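Local coordinates for defensin (PDB 3PSM), which is a plant defensin of the gamma-thionin family that acts against fungi and forms a dimer, at the interface of chains A and B. Residues are numbered along the deposited sequence; one frame, centred on the assembly and turned at random. Chains: chain A/B, Defensin.

The interface of chains A and B. Residues chain A 18-19, 22, 26; chain B 6, 38, 40, 42.
B:Arg40 reaches across to A:Asp22 on the side of helix 17-27 that faces chain B and grips it end-on, with both terminal guanidinium nitrogens on the same carboxylate oxygen. NH2 donates a hydrogen bond that is also a salt bridge to A:Asp22 OD2 at 2.8 Å, and NH1 bonds to that OD2 at 3.0 Å. Both come from one face of the carboxylate, whose plane is turned 66° from the guanidinium, and both bonds are bent. A:Asp22 holds its CG anti to the backbone N (chi1 171°), which sends the carboxylate out toward chain B. Its other oxygen, OD1, takes a nearly straight bond from A:Asn26 ND2 at 2.9 Å, one turn further along the helix; this second-shell amide probably limits rotation of the acid.

On the chain B side, B:Asp38 positions the arginine. Its OD2 accepts from B:Arg40 NE at 2.9 Å; OD2 lies in the guanidinium plane, whereas NE stands above the plane of the carboxylate. The same OD2 takes B:Trp42 NE1 on its syn lone pair, in the indole plane. The guanidinium lies between the two acids and probably offsets their mutual repulsion. B:Leu6 wedges between these groups: CD2 sits over the rims of both the indole and the guanidinium, while CD1 touches A:Asp22 CG at 3.5 Å. The patch belongs to a dimer interface that as a whole departs from an exact two-fold. The indole meets the helix by its benzo rim, CZ2 lying 3.4 Å from the carbonyl oxygen O of A:Gly18.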
ATOM      1  N   GLY A  18      -0.882   2.501  -5.017  1.00  8.53           N
ATOM      2  CA  GLY A  18       0.005   2.313  -3.884  1.00  8.85           C
ATOM      3  C   GLY A  18       0.203   3.545  -3.075  1.00  8.36           C
ATOM      4  O   GLY A  18       0.227   3.527  -1.842  1.00  8.53           O
ATOM      5  N   SER A  19       0.338   4.732  -3.722  1.00  8.54           N
ATOM      6  CA  SER A  19       0.513   5.962  -2.971  1.00  8.39           C
ATOM      7  C   SER A  19      -0.720   6.228  -2.068  1.00  7.85           C
ATOM      8  O   SER A  19      -0.574   6.680  -0.919  1.00  8.38           O
ATOM      9  CB  SER A  19       0.745   7.155  -3.865  1.00  9.39           C
ATOM     10  OG  SER A  19      -0.374   7.508  -4.669  1.00  9.68           O
ATOM     11  N   ASP A  22      -1.007   3.552   0.816  1.00  7.95           N
ATOM     12  CA  ASP A  22      -0.033   3.931   1.827  1.00  8.54           C
ATOM     13  C   ASP A  22      -0.594   5.032   2.714  1.00  8.20           C
ATOM     14  O   ASP A  22      -0.638   4.940   3.937  1.00  8.99           O
ATOM     15  CB  ASP A  22       1.261   4.361   1.121  1.00  9.69           C
ATOM     16  CG  ASP A  22       2.328   4.992   1.968  1.00 10.74           C
ATOM     17  OD1 ASP A  22       2.317   4.787   3.196  1.00 11.35           O
ATOM     18  OD2 ASP A  22       3.161   5.749   1.405  1.00 16.22           O
ATOM     19  N   ASN A  26      -1.446   4.207   6.504  1.00  9.83           N
ATOM     20  CA  ASN A  26      -0.340   4.627   7.379  1.00 10.14           C
ATOM     21  C   ASN A  26      -0.441   6.012   7.904  1.00 11.22           C
ATOM     22  O   ASN A  26       0.190   6.298   8.946  1.00 16.03           O
ATOM     23  CB  ASN A  26       0.993   4.427   6.635  1.00 10.56           C
ATOM     24  CG  ASN A  26       1.181   2.979   6.281  1.00 10.52           C
ATOM     25  OD1 ASN A  26       0.977   2.095   7.155  1.00 12.74           O
ATOM     26  ND2 ASN A  26       1.565   2.698   5.061  1.00 10.64           N
TER
ATOM     27  N   LEU B   6       3.861  -1.548   3.208  1.00  8.73           N
ATOM     28  CA  LEU B   6       5.174  -1.283   2.642  1.00  8.62           C
ATOM     29  C   LEU B   6       6.226  -2.126   3.336  1.00  8.97           C
ATOM     30  O   LEU B   6       6.201  -2.337   4.554  1.00  9.95           O
ATOM     31  CB  LEU B   6       5.495   0.171   2.805  1.00  9.30           C
ATOM     32  CG  LEU B   6       4.774   1.123   1.831  1.00 10.49           C
ATOM     33  CD1 LEU B   6       4.853   2.553   2.303  1.00 14.03           C
ATOM     34  CD2 LEU B   6       5.339   0.967   0.423  1.00 11.94           C
ATOM     35  N   ASP B  38       3.299   2.197  -7.387  1.00  9.68           N
ATOM     36  CA  ASP B  38       4.140   3.207  -6.811  1.00 10.15           C
ATOM     37  C   ASP B  38       5.638   2.888  -6.936  1.00 10.24           C
ATOM     38  O   ASP B  38       6.503   3.640  -6.489  1.00 11.72           O
ATOM     39  CB  ASP B  38       3.766   3.464  -5.348  1.00 10.05           C
ATOM     40  CG  ASP B  38       3.842   2.217  -4.489  1.00  9.24           C
ATOM     41  OD1 ASP B  38       4.164   1.120  -4.976  1.00  9.06           O
ATOM     42  OD2 ASP B  38       3.573   2.416  -3.266  1.00  8.95           O
ATOM     43  N   ARG B  40       7.185   0.724  -5.268  1.00  9.09           N
ATOM     44  CA  ARG B  40       7.651   0.314  -3.955  1.00  8.69           C
ATOM     45  C   ARG B  40       7.341  -1.148  -3.758  1.00  8.02           C
ATOM     46  O   ARG B  40       6.464  -1.744  -4.395  1.00  8.25           O
ATOM     47  CB  ARG B  40       7.077   1.212  -2.870  0.56  9.65           C
ATOM     48  CG  ARG B  40       7.634   2.638  -2.997  0.56 10.27           C
ATOM     49  CD  ARG B  40       7.153   3.509  -1.868  0.56 12.11           C
ATOM     50  NE  ARG B  40       5.764   3.773  -1.910  0.56 10.97           N
ATOM     51  CZ  ARG B  40       5.054   4.558  -1.138  0.56 11.16           C
ATOM     52  NH1 ARG B  40       5.622   5.295  -0.171  0.56 15.53           N
ATOM     53  NH2 ARG B  40       3.762   4.795  -1.202  0.56 14.82           N
ATOM     54  N   TRP B  42       5.887  -4.069  -1.458  1.00  7.74           N
ATOM     55  CA  TRP B  42       4.845  -4.295  -0.483  1.00  7.61           C
ATOM     56  C   TRP B  42       4.855  -5.747  -0.041  1.00  7.80           C
ATOM     57  O   TRP B  42       4.831  -6.664  -0.884  1.00  8.74           O
ATOM     58  CB  TRP B  42       3.472  -3.940  -1.084  1.00  7.92           C
ATOM     59  CG  TRP B  42       3.272  -2.480  -1.343  1.00  7.94           C
ATOM     60  CD1 TRP B  42       3.882  -1.711  -2.282  1.00  8.17           C
ATOM     61  CD2 TRP B  42       2.362  -1.629  -0.624  1.00  7.89           C
ATOM     62  NE1 TRP B  42       3.394  -0.464  -2.205  1.00  8.70           N
ATOM     63  CE2 TRP B  42       2.459  -0.348  -1.192  1.00  8.75           C
ATOM     64  CE3 TRP B  42       1.454  -1.835   0.426  1.00  8.48           C
ATOM     65  CZ2 TRP B  42       1.700   0.720  -0.740  1.00  9.36           C
ATOM     66  CZ3 TRP B  42       0.718  -0.769   0.862  1.00  9.40           C
ATOM     67  CH2 TRP B  42       0.835   0.509   0.277  1.00 10.00           C
TER